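PDB 4OQZ: putative oxidoreductase YfjR from Streptomyces aurantiacus, which probably reduces imines to amines with NADPH, as an imine reductase built from a Rossmann domain and a helical C-terminal domain. Local coordinates for residues S205-F208 against A209-Q213. Sequence-based numbering, arbitrary orientation.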
loop_
_atom_site.group_PDB
_atom_site.type_symbol
_atom_site.label_atom_id
_atom_site.label_comp_id
_atom_site.label_asym_id
_atom_site.label_seq_id
_atom_site.Cartn_x
_atom_site.Cartn_y
_atom_site.Cartn_z
ATOM N N SER A 205 -5.138 -5.050 -6.421
ATOM C CA SER A 205 -4.486 -4.302 -7.511
ATOM C C SER A 205 -5.207 -2.990 -7.804
ATOM O O SER A 205 -4.547 -1.977 -7.992
ATOM C CB SER A 205 -4.462 -5.127 -8.795
ATOM O OG SER A 205 -3.695 -6.286 -8.556
ATOM N N GLU A 206 -6.544 -3.041 -7.921
ATOM C CA GLU A 206 -7.452 -1.913 -8.173
ATOM C C GLU A 206 -7.393 -0.932 -7.025
ATOM O O GLU A 206 -7.412 0.281 -7.257
ATOM C CB GLU A 206 -8.900 -2.431 -8.328
ATOM C CG GLU A 206 -9.930 -1.406 -8.788
ATOM C CD GLU A 206 -9.792 -0.881 -10.208
ATOM O OE1 GLU A 206 -10.096 -1.642 -11.156
ATOM O OE2 GLU A 206 -9.432 0.309 -10.371
ATOM N N ASN A 207 -7.341 -1.448 -5.779
ATOM C CA ASN A 207 -7.218 -0.610 -4.599
ATOM C C ASN A 207 -5.888 0.203 -4.677
ATOM O O ASN A 207 -5.900 1.420 -4.549
ATOM C CB ASN A 207 -7.303 -1.468 -3.322
ATOM C CG ASN A 207 -7.537 -0.686 -2.040
ATOM O OD1 ASN A 207 -7.572 0.564 -2.007
ATOM N ND2 ASN A 207 -7.790 -1.407 -0.962
ATOM N N PHE A 208 -4.762 -0.457 -4.952
ATOM C CA PHE A 208 -3.471 0.218 -5.051
ATOM C C PHE A 208 -3.419 1.180 -6.216
ATOM O O PHE A 208 -2.840 2.258 -6.078
ATOM C CB PHE A 208 -2.339 -0.803 -5.185
ATOM C CG PHE A 208 -2.001 -1.487 -3.875
ATOM C CD1 PHE A 208 -1.737 -0.746 -2.731
ATOM C CD2 PHE A 208 -1.896 -2.862 -3.802
ATOM C CE1 PHE A 208 -1.401 -1.378 -1.522
ATOM C CE2 PHE A 208 -1.575 -3.492 -2.582
ATOM C CZ PHE A 208 -1.327 -2.739 -1.462
ATOM N N ALA A 209 -4.006 0.779 -7.367
ATOM C CA ALA A 209 -4.092 1.619 -8.567
ATOM C C ALA A 209 -4.855 2.949 -8.301
ATOM O O ALA A 209 -4.479 3.995 -8.837
ATOM C CB ALA A 209 -4.756 0.839 -9.683
ATOM N N GLY A 210 -5.887 2.909 -7.453
ATOM C CA GLY A 210 -6.653 4.114 -7.129
ATOM C C GLY A 210 -6.110 4.912 -5.954
ATOM O O GLY A 210 -6.714 5.908 -5.565
ATOM N N MET A 211 -4.987 4.481 -5.347
ATOM C CA MET A 211 -4.383 5.157 -4.186
ATOM C C MET A 211 -3.830 6.556 -4.504
ATOM O O MET A 211 -3.997 7.473 -3.691
ATOM C CB MET A 211 -3.326 4.266 -3.521
ATOM C CG MET A 211 -3.189 4.518 -2.025
ATOM S SD MET A 211 -4.620 3.905 -1.102
ATOM C CE MET A 211 -4.511 2.198 -1.439
ATOM N N GLY A 212 -3.204 6.709 -5.676
ATOM C CA GLY A 212 -2.636 7.977 -6.149
ATOM C C GLY A 212 -3.566 9.185 -6.086
ATOM O O GLY A 212 -3.118 10.315 -5.856
ATOM N N GLN A 213 -4.880 8.957 -6.267
ATOM C CA GLN A 213 -5.921 9.989 -6.187
ATOM C C GLN A 213 -5.929 10.543 -4.756
ATOM O O GLN A 213 -5.944 11.765 -4.561
ATOM C CB GLN A 213 -7.279 9.357 -6.524
ATOM C CG GLN A 213 -8.133 10.168 -7.497
ATOM C CD GLN A 213 -7.677 10.095 -8.939
ATOM O OE1 GLN A 213 -7.614 9.017 -9.549
ATOM N NE2 GLN A 213 -7.403 11.251 -9.531
HETATM O O HOH W 1 -1.611 4.686 -7.205
#
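Met211 bends its side chain back over the turn so that its methyl CE lies 3.5 Å from Asn207 OD1 and 4.2 Å from CD1 of the Phe208 ring, which it meets obliquely. CG of Met211 stands anti to the backbone N (chi1 -150°), and further bends return the flexible thioether toward the preceding helix. This is the tight, buried side: Phe208 fills it with a broad apolar ring against Ala179 and Ser182 of helix 163-191, while Val175 of the second subunit packs on Asn207 and Phe208. The partly exposed Asn207 suits a subunit boundary, its ND2 giving a weak hydrogen bond to Asn172 O of the second subunit. Between the two flanks the backbone passes from helix 197-209 to helix 211-224 in the helical C-terminal domain. Ala209 N bonds Ser205 O at 2.9 Å, Gly210 N reaches Glu206 O at 3.0 Å, and Met211 N donates to Phe208 O at 3.2 Å from above the carbonyl plane. A water accepts from Gly212 N and donates to Phe208 O, linking the two helices. On the looser side the exposed Ala209 methyl stays close to the turn's backbone, and the Glu206 carboxylate suits solvent.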